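Local coordinates for probable signal peptide protein (Ralstonia solanacearum, PDB 2QGU) that binds a phospholipid, captured here as phosphatidylethanolamine, and probably carries phospholipids across the periplasm between the outer and inner membranes, at residues V60-L63 against V64-I68; G83-W86 against S87-T90; L173-T176 against Y177-Q180; G193-Q196 against F197-R201. The protein carries 13 engineered substitutions. All blocks are in the same frame, centred on the assembly; numbering follows the deposited sequence.

Contact 1: V60-L63 against V64-I68; sequences VFQL and VDQKI. With PEF (di-palmitoyl-3-sn-phosphatidylethanolamine), chain B.
Leu63 and Lys67 meet one turn apart on helix 57-67, where Leu63 CD1 lies 3.8 Å from Lys67 CG and the two side chains cross at about a right angle. Lys67 CG stands beside the backbone N (chi1 -49°), which brings it to the leucine, and a bend at the next torsion leads the ammonium end off. Val64, on another side of the same helix, presents both methyls to the bound phosphatidylethanolamine: CG1 sits 4.0 Å from C23 of the lipid, and CG2 is 4.1 Å from C21 of the same acyl chain. Ile68 takes the other chain, its CD1 3.8 Å from C39 and its CG2 3.9 Å from C42. The bond from Ile68 N to Val64 O, 3.0 Å, sets these two lipid-facing residues one turn apart; Val64 N to Val60 O at 3.0 Å and Lys67 N to Leu63 O at 2.8 Å are further bonds of the helix. Further out, Val60, Phe61 and Val64 pack on Ile106 of helix 91-114, Leu63 and Lys67 touch Thr45 of helix 31-47, and Asp65 forms a salt bridge to Lys102. The closest contacts of Val64 and Ile68 with the lipid are to tail carbons, so this part of the pocket grips the tails by apolar packing, while a polar bond to the lipid comes from Asn143.

Contact 2: G83-W86 against S87-T90; sequences GRFW and SQAT
Phe85 and Gln88 lie side by side and point the same way, the ring and the amide plane almost perpendicular at 89°. Gln88 NE2 meets the ring at its edge, in its plane, 3.6 Å from Phe85 CD1. Within 83-86 the Arg84 chain lies over one face of that ring, its CG 4.0 Å above the centre, and so backs the ring that Gln88 meets; the guanidinium has one face against Phe85 CZ, offset toward the rim. Among backbone bonds, Ala89 N to Trp86 O at 3.2 Å closes a type I turn, with the donor well above the carbonyl plane. Separately, Phe85 O receives two weak bonds, from the amides of Gln88 and Ala89. Water does the remaining bridging: one molecule donates to Gly83 O and accepts from Ser87 N at 2.9 Å, while a second accepts from Arg84 NE at 2.9 Å and gives a weak bond to Gln88 OE1. This surface loop joins helix 74-82 to helix 91-114. Gly83, with positive phi, leaves the first helix, and Thr90 N-caps the second through its bond to Gln93 N. Trp86 folds back over Lys75, Thr78 and Gln79 of helix 74-82, while Gln88 and Ala89 touch Val191 at the start of helix 191-206.

Contact 3: L173-T176 against Y177-Q180; sequences LSET and YKNQ
Tyr177 lays the edge of its ring along the first turn of helix 173-188, with Leu173 O near the ring plane, 3.1 Å from Tyr177 CD2. The side chain of Leu173 reaches the same side of the phenol, its CD2 4.3 Å from Tyr177 CE2. With CG anti to the carbonyl carbon (chi1 -71°), the tyrosine leans back toward the turn before it. Tyr177 N donates to Leu173 O at 2.9 Å, a nearly straight bond at 170°, so one carbonyl has both the N-H and the ring edge of Tyr177 close by.

The solvent side is polar. Glu175 and Asn179 stand one turn apart with carboxylate and amide planes nearly perpendicular, and two waters join them. One donates to Glu175 OE2 at 2.6 Å and to Asn179 OD1 at 3.0 Å; the other donates to the same carboxylate oxygen, accepts from Asn179 ND2 at 2.8 Å and takes a weak bond from Lys178 NZ. Through that water the lysine is linked to the glutamate only weakly; Lys178 NZ and Glu175 OE2 are 5.0 Å apart and not in contact.

Inward, Leu173 and Tyr177 both touch Leu105 of helix 91-114, and Ser174 OG is hydrogen-bonded to Asp165 OD2 on strand 160-168. This is an amphipathic helix start directly after strand 171-172, packing its apolar face on a neighbouring helix within the helix-and-sheet fold of the MlaC family.

Contact 4: G193-Q196 against F197-R201; sequences GLVQ and FLDER
Gln196, Phe197 and Leu194 carry most of this contact along helix 191-206. The CG methylene of Gln196 lies against the carboxylate of Glu200 one turn on, Gln196 CG to Glu200 OE2 at 3.5 Å, with the amide and carboxylate planes 29° apart. The glutamine runs fully extended, CG anti to its N at chi1 -177°, and both polar ends look to the same outside partner: Glu200 makes a salt bridge to Arg188, and Gln196 OE1 takes a weak hydrogen bond from that guanidinium. Arg188 thereby gathers the two side chains and probably offsets the negative charge of the glutamate.

Leu194 CD1 comes obliquely to the Phe197 ring, 4.0 Å from Phe197 CD2. That same methyl is 4.2 Å from Leu198 CG, so it nestles between two residues of the following turn. Arg201 CG comes over one face of the Phe197 ring, 3.6 Å above its plane and offset toward the rim, and Phe197 CE1 lies at the edge of the guanidinium, in the guanidinium plane. Backbone bonds of regular helix underlie all this, such as Phe197 N to Gly193 O at 2.9 Å and Glu200 N to Gln196 O at 3.0 Å.

Helix 191-206 packs against two others: Phe197 touches Gln180, Val184 and Arg188 of helix 173-188, with Leu194 on Phe181 there, while Val195 and Leu198 lie on Ile97 of helix 91-114.

How the contacts relate
The four contacts follow one another along the chain, all within the MlaC-like fold. Contact 1 is on helix 57-67, contact 2 in the loop between helices 74-82 and 91-114, and contacts 3 and 4 on the successive helices 173-188 and 191-206. The last two touch, Gln180 NE2 lying 3.4 Å from Phe197 CE2, with centres about 15 Å apart; contact 2 is also about 15 Å from each by centres. Contact 1 stands apart, its centre about 22 Å from that of contact 3, across the chain's centre. Helix 91-114 is the common neighbour, packing against contacts 1, 3 and 4 and starting where contact 2 ends. It thereby connects the lipid-lining helix with the C-terminal helices.

Contact 1: V60-L63 against V64-I68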
loop_
_atom_site.group_PDB
_atom_site.type_symbol
_atom_site.label_atom_id
_atom_site.label_comp_id
_atom_site.label_asym_id
_atom_site.label_seq_id
_atom_site.Cartn_x
_atom_site.Cartn_y
_atom_site.Cartn_z
ATOM N N VAL A 60 7.782 10.088 7.067
ATOM C CA VAL A 60 6.735 9.126 6.693
ATOM C C VAL A 60 7.199 8.287 5.496
ATOM O O VAL A 60 7.013 7.070 5.472
ATOM C CB VAL A 60 5.382 9.820 6.394
ATOM C CG1 VAL A 60 4.376 8.824 5.867
ATOM C CG2 VAL A 60 4.831 10.474 7.643
ATOM N N PHE A 61 7.808 8.938 4.504
ATOM C CA PHE A 61 8.391 8.204 3.384
ATOM C C PHE A 61 9.440 7.205 3.866
ATOM O O PHE A 61 9.466 6.065 3.420
ATOM C CB PHE A 61 9.003 9.160 2.351
ATOM C CG PHE A 61 8.034 9.626 1.298
ATOM C CD1 PHE A 61 8.117 9.135 -0.003
ATOM C CD2 PHE A 61 7.049 10.559 1.602
ATOM C CE1 PHE A 61 7.232 9.565 -0.988
ATOM C CE2 PHE A 61 6.146 10.995 0.620
ATOM C CZ PHE A 61 6.247 10.495 -0.675
ATOM N N GLN A 62 10.299 7.642 4.783
ATOM C CA GLN A 62 11.339 6.776 5.331
ATOM C C GLN A 62 10.746 5.604 6.126
ATOM O O GLN A 62 11.235 4.477 6.020
ATOM C CB GLN A 62 12.354 7.593 6.141
ATOM C CG GLN A 62 13.174 8.542 5.250
ATOM C CD GLN A 62 13.875 9.653 6.010
ATOM O OE1 GLN A 62 13.531 9.970 7.147
ATOM N NE2 GLN A 62 14.866 10.266 5.364
ATOM N N LEU A 63 9.678 5.869 6.880
ATOM C CA LEU A 63 8.920 4.822 7.581
ATOM C C LEU A 63 8.423 3.752 6.621
ATOM O O LEU A 63 8.575 2.553 6.875
ATOM C CB LEU A 63 7.730 5.430 8.340
ATOM C CG LEU A 63 6.654 4.498 8.923
ATOM C CD1 LEU A 63 7.114 3.864 10.222
ATOM C CD2 LEU A 63 5.361 5.254 9.155
ATOM N N VAL A 64 7.834 4.189 5.514
ATOM C CA VAL A 64 7.309 3.262 4.518
ATOM C C VAL A 64 8.441 2.452 3.887
ATOM O O VAL A 64 8.346 1.231 3.771
ATOM C CB VAL A 64 6.452 3.991 3.455
ATOM C CG1 VAL A 64 6.078 3.041 2.319
ATOM C CG2 VAL A 64 5.192 4.567 4.098
ATOM N N ASP A 65 9.523 3.126 3.506
ATOM C CA ASP A 65 10.665 2.448 2.900
ATOM C C ASP A 65 11.311 1.422 3.819
ATOM O O ASP A 65 11.714 0.349 3.372
ATOM C CB ASP A 65 11.708 3.465 2.446
ATOM C CG ASP A 65 11.335 4.127 1.148
ATOM O OD1 ASP A 65 10.463 3.581 0.439
ATOM O OD2 ASP A 65 11.918 5.183 0.834
ATOM N N GLN A 66 11.404 1.744 5.103
ATOM C CA GLN A 66 12.114 0.877 6.039
ATOM C C GLN A 66 11.236 -0.208 6.653
ATOM O O GLN A 66 11.706 -1.317 6.918
ATOM C CB GLN A 66 12.748 1.704 7.155
ATOM C CG GLN A 66 13.835 2.661 6.695
ATOM C CD GLN A 66 14.089 3.763 7.704
ATOM O OE1 GLN A 66 13.737 3.643 8.881
ATOM N NE2 GLN A 66 14.696 4.854 7.243
ATOM N N LYS A 67 9.968 0.114 6.895
ATOM C CA LYS A 67 9.103 -0.766 7.682
ATOM C C LYS A 67 8.022 -1.472 6.867
ATOM O O LYS A 67 7.459 -2.464 7.332
ATOM C CB LYS A 67 8.455 -0.006 8.849
ATOM C CG LYS A 67 9.408 0.846 9.709
ATOM C CD LYS A 67 10.563 0.048 10.288
ATOM C CE LYS A 67 11.517 0.969 11.044
ATOM N NZ LYS A 67 12.677 0.226 11.619
ATOM N N ILE A 68 7.736 -0.978 5.663
ATOM C CA ILE A 68 6.694 -1.594 4.823
ATOM C C ILE A 68 7.257 -2.251 3.565
ATOM O O ILE A 68 6.991 -3.430 3.304
ATOM C CB ILE A 68 5.558 -0.600 4.488
ATOM C CG1 ILE A 68 4.848 -0.179 5.776
ATOM C CG2 ILE A 68 4.542 -1.223 3.511
ATOM C CD1 ILE A 68 3.861 0.967 5.595
HETATM C C2 PEF B . -7.927 6.515 9.839
HETATM C C1 PEF B . -9.121 7.378 10.244
HETATM N N PEF B . -10.913 13.035 10.467
HETATM C C3 PEF B . -7.286 5.928 11.080
HETATM C C4 PEF B . -10.288 10.856 9.540
HETATM C C5 PEF B . -11.215 12.061 9.409
HETATM C C10 PEF B . -8.028 5.678 7.661
HETATM C C11 PEF B . -8.157 4.517 6.684
HETATM C C12 PEF B . -7.104 3.454 6.995
HETATM C C13 PEF B . -5.729 3.981 6.599
HETATM C C14 PEF B . -4.683 2.882 6.616
HETATM C C15 PEF B . -3.344 3.441 6.142
HETATM C C16 PEF B . -2.365 2.310 5.840
HETATM C C17 PEF B . -1.141 2.829 5.093
HETATM C C18 PEF B . -1.381 2.821 3.582
HETATM C C19 PEF B . -0.145 2.318 2.841
HETATM C C20 PEF B . 0.832 3.466 2.573
HETATM C C21 PEF B . 2.101 2.953 1.897
HETATM C C22 PEF B . 1.854 2.679 0.414
HETATM C C23 PEF B . 3.165 2.401 -0.321
HETATM C C24 PEF B . 3.430 0.902 -0.433
HETATM C C25 PEF B . 4.917 0.624 -0.642
HETATM C C30 PEF B . -5.702 4.371 11.761
HETATM C C31 PEF B . -4.609 3.491 11.712
HETATM C C32 PEF B . -3.801 3.555 10.585
HETATM C C33 PEF B . -2.502 2.752 10.801
HETATM C C34 PEF B . -2.517 1.391 10.086
HETATM C C35 PEF B . -1.106 0.934 9.667
HETATM C C36 PEF B . -1.164 -0.082 8.707
HETATM C C37 PEF B . 0.086 -0.402 8.167
HETATM C C38 PEF B . -0.032 -1.421 7.216
HETATM C C39 PEF B . 1.282 -1.708 6.477
HETATM C C40 PEF B . 1.070 -2.628 5.258
HETATM C C41 PEF B . 0.719 -1.824 3.991
HETATM C C42 PEF B . 1.021 -2.614 2.713
HETATM C C43 PEF B . 0.271 -2.035 1.506
HETATM C C44 PEF B . 0.659 -2.749 0.206
HETATM C C45 PEF B . -0.093 -2.173 -0.997
HETATM O O4 PEF B . -7.623 6.774 7.260
HETATM O O5 PEF B . -6.410 4.301 12.761
HETATM O O2 PEF B . -8.364 5.459 8.965
HETATM O O3 PEF B . -6.024 5.278 10.782
HETATM O O1P PEF B . -10.290 8.746 12.761
HETATM O O2P PEF B . -8.800 10.715 12.092
HETATM O O3P PEF B . -8.647 8.594 10.828
HETATM O O4P PEF B . -10.708 10.043 10.651
HETATM P P PEF B . -9.601 9.536 11.711
#

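Contact 2: G83-W86 against S87-T90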
loop_
_atom_site.group_PDB
_atom_site.type_symbol
_atom_site.label_atom_id
_atom_site.label_comp_id
_atom_site.label_asym_id
_atom_site.label_seq_id
_atom_site.Cartn_x
_atom_site.Cartn_y
_atom_site.Cartn_z
ATOM N N GLY A 83 -2.988 -3.285 -15.336
ATOM C CA GLY A 83 -3.706 -4.288 -16.135
ATOM C C GLY A 83 -3.000 -4.628 -17.434
ATOM O O GLY A 83 -1.780 -4.791 -17.458
ATOM N N ARG A 84 -3.759 -4.684 -18.526
ATOM C CA ARG A 84 -3.190 -5.028 -19.832
ATOM C C ARG A 84 -2.200 -3.978 -20.363
ATOM O O ARG A 84 -1.475 -4.233 -21.328
ATOM C CB ARG A 84 -4.305 -5.315 -20.852
ATOM C CG ARG A 84 -5.111 -4.098 -21.303
ATOM C CD ARG A 84 -6.286 -4.524 -22.177
ATOM N NE ARG A 84 -7.035 -3.386 -22.711
ATOM C CZ ARG A 84 -8.039 -2.773 -22.084
ATOM N NH1 ARG A 84 -8.428 -3.166 -20.875
ATOM N NH2 ARG A 84 -8.654 -1.754 -22.670
ATOM N N PHE A 85 -2.153 -2.814 -19.715
ATOM C CA PHE A 85 -1.278 -1.717 -20.146
ATOM C C PHE A 85 0.134 -1.800 -19.571
ATOM O O PHE A 85 1.033 -1.085 -20.017
ATOM C CB PHE A 85 -1.926 -0.355 -19.833
ATOM C CG PHE A 85 -3.324 -0.216 -20.374
ATOM C CD1 PHE A 85 -3.536 -0.002 -21.732
ATOM C CD2 PHE A 85 -4.427 -0.321 -19.535
ATOM C CE1 PHE A 85 -4.827 0.114 -22.247
ATOM C CE2 PHE A 85 -5.728 -0.204 -20.040
ATOM C CZ PHE A 85 -5.919 0.013 -21.405
ATOM N N TRP A 86 0.334 -2.676 -18.589
ATOM C CA TRP A 86 1.656 -2.862 -17.992
ATOM C C TRP A 86 2.697 -3.193 -19.060
ATOM O O TRP A 86 3.755 -2.566 -19.110
ATOM C CB TRP A 86 1.625 -3.948 -16.910
ATOM C CG TRP A 86 2.992 -4.333 -16.412
ATOM C CD1 TRP A 86 3.727 -5.417 -16.799
ATOM C CD2 TRP A 86 3.788 -3.634 -15.444
ATOM N NE1 TRP A 86 4.927 -5.440 -16.132
ATOM C CE2 TRP A 86 4.993 -4.359 -15.294
ATOM C CE3 TRP A 86 3.601 -2.472 -14.688
ATOM C CZ2 TRP A 86 6.008 -3.957 -14.416
ATOM C CZ3 TRP A 86 4.612 -2.072 -13.811
ATOM C CH2 TRP A 86 5.798 -2.816 -13.684
ATOM N N SER A 87 2.372 -4.159 -19.918
ATOM C CA SER A 87 3.266 -4.568 -21.005
ATOM C C SER A 87 3.472 -3.477 -22.065
ATOM O O SER A 87 4.500 -3.467 -22.754
ATOM C CB SER A 87 2.776 -5.869 -21.649
ATOM O OG SER A 87 1.503 -5.700 -22.246
ATOM N N GLN A 88 2.506 -2.566 -22.185
ATOM C CA GLN A 88 2.589 -1.417 -23.102
ATOM C C GLN A 88 3.585 -0.342 -22.660
ATOM O O GLN A 88 4.070 0.440 -23.478
ATOM C CB GLN A 88 1.215 -0.767 -23.281
ATOM C CG GLN A 88 0.340 -1.375 -24.362
ATOM C CD GLN A 88 -1.019 -0.689 -24.476
ATOM O OE1 GLN A 88 -2.032 -1.345 -24.709
ATOM N NE2 GLN A 88 -1.046 0.635 -24.304
ATOM N N ALA A 89 3.871 -0.287 -21.362
ATOM C CA ALA A 89 4.794 0.707 -20.829
ATOM C C ALA A 89 6.242 0.274 -21.040
ATOM O O ALA A 89 6.567 -0.904 -20.900
ATOM C CB ALA A 89 4.519 0.935 -19.341
ATOM N N THR A 90 7.104 1.232 -21.375
ATOM C CA THR A 90 8.547 0.993 -21.425
ATOM C C THR A 90 9.046 0.633 -20.023
ATOM O O THR A 90 8.359 0.919 -19.040
ATOM C CB THR A 90 9.317 2.232 -21.935
ATOM O OG1 THR A 90 9.169 3.315 -21.008
ATOM C CG2 THR A 90 8.819 2.661 -23.318
HETATM O O HOH W 1 0.352 -6.138 -19.316
HETATM O O HOH W 2 -5.174 -2.823 -24.889
#

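Contact 3: L173-T176 against Y177-Q180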
loop_
_atom_site.group_PDB
_atom_site.type_symbol
_atom_site.label_atom_id
_atom_site.label_comp_id
_atom_site.label_asym_id
_atom_site.label_seq_id
_atom_site.Cartn_x
_atom_site.Cartn_y
_atom_site.Cartn_z
ATOM N N LEU A 173 -7.252 -1.633 -2.769
ATOM C CA LEU A 173 -6.596 -0.517 -3.455
ATOM C C LEU A 173 -6.160 -0.854 -4.881
ATOM O O LEU A 173 -6.316 -0.028 -5.780
ATOM C CB LEU A 173 -5.426 0.033 -2.635
ATOM C CG LEU A 173 -5.737 0.816 -1.350
ATOM C CD1 LEU A 173 -4.528 1.653 -0.966
ATOM C CD2 LEU A 173 -6.979 1.709 -1.467
ATOM N N SER A 174 -5.651 -2.059 -5.110
ATOM C CA SER A 174 -5.234 -2.405 -6.473
ATOM C C SER A 174 -6.407 -2.345 -7.447
ATOM O O SER A 174 -6.220 -1.984 -8.613
ATOM C CB SER A 174 -4.516 -3.758 -6.544
ATOM O OG SER A 174 -5.429 -4.831 -6.468
ATOM N N GLU A 175 -7.608 -2.666 -6.965
ATOM C CA GLU A 175 -8.812 -2.619 -7.797
ATOM C C GLU A 175 -9.270 -1.186 -8.045
ATOM O O GLU A 175 -9.585 -0.822 -9.177
ATOM C CB GLU A 175 -9.945 -3.453 -7.182
ATOM C CG GLU A 175 -11.149 -3.672 -8.105
ATOM C CD GLU A 175 -10.858 -4.569 -9.317
ATOM O OE1 GLU A 175 -9.816 -5.262 -9.346
ATOM O OE2 GLU A 175 -11.689 -4.583 -10.251
ATOM N N THR A 176 -9.301 -0.372 -6.997
ATOM C CA THR A 176 -9.662 1.030 -7.144
ATOM C C THR A 176 -8.756 1.702 -8.166
ATOM O O THR A 176 -9.233 2.391 -9.076
ATOM C CB THR A 176 -9.559 1.771 -5.810
ATOM O OG1 THR A 176 -10.438 1.157 -4.860
ATOM C CG2 THR A 176 -9.928 3.240 -5.968
ATOM N N TYR A 177 -7.453 1.489 -8.023
ATOM C CA TYR A 177 -6.500 2.130 -8.921
ATOM C C TYR A 177 -6.440 1.496 -10.303
ATOM O O TYR A 177 -6.170 2.188 -11.280
ATOM C CB TYR A 177 -5.132 2.285 -8.254
ATOM C CG TYR A 177 -5.197 3.334 -7.170
ATOM C CD1 TYR A 177 -5.112 4.691 -7.484
ATOM C CD2 TYR A 177 -5.392 2.981 -5.834
ATOM C CE1 TYR A 177 -5.197 5.664 -6.499
ATOM C CE2 TYR A 177 -5.481 3.944 -4.840
ATOM C CZ TYR A 177 -5.377 5.286 -5.177
ATOM O OH TYR A 177 -5.466 6.247 -4.203
ATOM N N LYS A 178 -6.742 0.204 -10.408
ATOM C CA LYS A 178 -6.913 -0.416 -11.724
ATOM C C LYS A 178 -7.984 0.324 -12.518
ATOM O O LYS A 178 -7.777 0.673 -13.693
ATOM C CB LYS A 178 -7.279 -1.900 -11.602
ATOM C CG LYS A 178 -7.387 -2.623 -12.941
ATOM C CD LYS A 178 -7.865 -4.053 -12.742
ATOM C CE LYS A 178 -8.238 -4.705 -14.061
ATOM N NZ LYS A 178 -9.465 -4.091 -14.652
ATOM N N ASN A 179 -9.121 0.584 -11.880
ATOM C CA ASN A 179 -10.220 1.260 -12.562
ATOM C C ASN A 179 -9.885 2.711 -12.861
ATOM O O ASN A 179 -10.151 3.206 -13.958
ATOM C CB ASN A 179 -11.512 1.155 -11.752
ATOM C CG ASN A 179 -12.023 -0.265 -11.651
ATOM O OD1 ASN A 179 -12.590 -0.650 -10.628
ATOM N ND2 ASN A 179 -11.830 -1.050 -12.702
ATOM N N GLN A 180 -9.281 3.388 -11.893
ATOM C CA GLN A 180 -8.893 4.784 -12.067
ATOM C C GLN A 180 -7.873 4.925 -13.192
ATOM O O GLN A 180 -8.011 5.800 -14.055
ATOM C CB GLN A 180 -8.341 5.356 -10.761
ATOM C CG GLN A 180 -7.958 6.821 -10.825
ATOM C CD GLN A 180 -7.556 7.346 -9.472
ATOM O OE1 GLN A 180 -8.396 7.503 -8.583
ATOM N NE2 GLN A 180 -6.272 7.605 -9.297
HETATM O O HOH W 3 -13.953 -3.278 -10.214
HETATM O O HOH W 4 -12.240 -3.812 -12.817
#

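Contact 4: G193-Q196 against F197-R201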
loop_
_atom_site.group_PDB
_atom_site.type_symbol
_atom_site.label_atom_id
_atom_site.label_comp_id
_atom_site.label_asym_id
_atom_site.label_seq_id
_atom_site.Cartn_x
_atom_site.Cartn_y
_atom_site.Cartn_z
ATOM N N GLY A 193 -0.145 9.238 -20.860
ATOM C CA GLY A 193 -1.233 9.943 -20.181
ATOM C C GLY A 193 -1.291 9.626 -18.697
ATOM O O GLY A 193 -1.547 10.511 -17.875
ATOM N N LEU A 194 -1.044 8.367 -18.356
ATOM C CA LEU A 194 -1.028 7.956 -16.957
ATOM C C LEU A 194 0.130 8.585 -16.180
ATOM O O LEU A 194 -0.049 9.027 -15.041
ATOM C CB LEU A 194 -1.008 6.430 -16.831
ATOM C CG LEU A 194 -0.993 5.915 -15.388
ATOM C CD1 LEU A 194 -2.221 6.394 -14.605
ATOM C CD2 LEU A 194 -0.906 4.417 -15.341
ATOM N N VAL A 195 1.311 8.632 -16.794
ATOM C CA VAL A 195 2.461 9.298 -16.178
ATOM C C VAL A 195 2.125 10.766 -15.884
ATOM O O VAL A 195 2.379 11.265 -14.788
ATOM C CB VAL A 195 3.727 9.188 -17.068
ATOM C CG1 VAL A 195 4.896 9.999 -16.485
ATOM C CG2 VAL A 195 4.136 7.728 -17.255
ATOM N N GLN A 196 1.538 11.441 -16.869
ATOM C CA GLN A 196 1.095 12.826 -16.715
ATOM C C GLN A 196 0.099 12.975 -15.558
ATOM O O GLN A 196 0.224 13.886 -14.735
ATOM C CB GLN A 196 0.469 13.309 -18.027
ATOM C CG GLN A 196 0.023 14.766 -18.045
ATOM C CD GLN A 196 -0.717 15.120 -19.324
ATOM O OE1 GLN A 196 -1.753 14.528 -19.640
ATOM N NE2 GLN A 196 -0.190 16.088 -20.064
ATOM N N PHE A 197 -0.884 12.077 -15.505
ATOM C CA PHE A 197 -1.896 12.076 -14.451
ATOM C C PHE A 197 -1.274 11.900 -13.067
ATOM O O PHE A 197 -1.633 12.615 -12.124
ATOM C CB PHE A 197 -2.924 10.975 -14.732
ATOM C CG PHE A 197 -3.900 10.729 -13.609
ATOM C CD1 PHE A 197 -4.994 11.571 -13.419
ATOM C CD2 PHE A 197 -3.750 9.625 -12.774
ATOM C CE1 PHE A 197 -5.906 11.330 -12.397
ATOM C CE2 PHE A 197 -4.660 9.378 -11.748
ATOM C CZ PHE A 197 -5.740 10.231 -11.562
ATOM N N LEU A 198 -0.350 10.950 -12.940
ATOM C CA LEU A 198 0.299 10.730 -11.646
ATOM C C LEU A 198 1.100 11.951 -11.202
ATOM O O LEU A 198 1.087 12.305 -10.026
ATOM C CB LEU A 198 1.147 9.456 -11.655
ATOM C CG LEU A 198 0.347 8.148 -11.717
ATOM C CD1 LEU A 198 1.288 6.963 -11.890
ATOM C CD2 LEU A 198 -0.530 7.948 -10.485
ATOM N N ASP A 199 1.763 12.610 -12.153
ATOM C CA ASP A 199 2.457 13.863 -11.865
ATOM C C ASP A 199 1.486 14.921 -11.336
ATOM O O ASP A 199 1.766 15.590 -10.335
ATOM C CB ASP A 199 3.186 14.374 -13.111
ATOM C CG ASP A 199 4.409 13.544 -13.466
ATOM O OD1 ASP A 199 4.777 12.625 -12.698
ATOM O OD2 ASP A 199 5.006 13.808 -14.534
ATOM N N GLU A 200 0.333 15.049 -11.991
ATOM C CA GLU A 200 -0.709 15.979 -11.542
ATOM C C GLU A 200 -1.199 15.677 -10.126
ATOM O O GLU A 200 -1.344 16.584 -9.307
ATOM C CB GLU A 200 -1.886 15.967 -12.513
ATOM C CG GLU A 200 -1.559 16.538 -13.877
ATOM C CD GLU A 200 -2.630 16.238 -14.907
ATOM O OE1 GLU A 200 -3.714 15.757 -14.524
ATOM O OE2 GLU A 200 -2.372 16.473 -16.109
ATOM N N ARG A 201 -1.442 14.399 -9.844
ATOM C CA ARG A 201 -1.955 13.994 -8.538
ATOM C C ARG A 201 -0.948 14.270 -7.431
ATOM O O ARG A 201 -1.310 14.758 -6.357
ATOM C CB ARG A 201 -2.356 12.516 -8.539
ATOM C CG ARG A 201 -3.596 12.207 -9.366
ATOM C CD ARG A 201 -4.863 12.823 -8.764
ATOM N NE ARG A 201 -5.972 12.785 -9.716
ATOM C CZ ARG A 201 -7.176 13.322 -9.518
ATOM N NH1 ARG A 201 -8.103 13.219 -10.464
ATOM N NH2 ARG A 201 -7.466 13.949 -8.383
#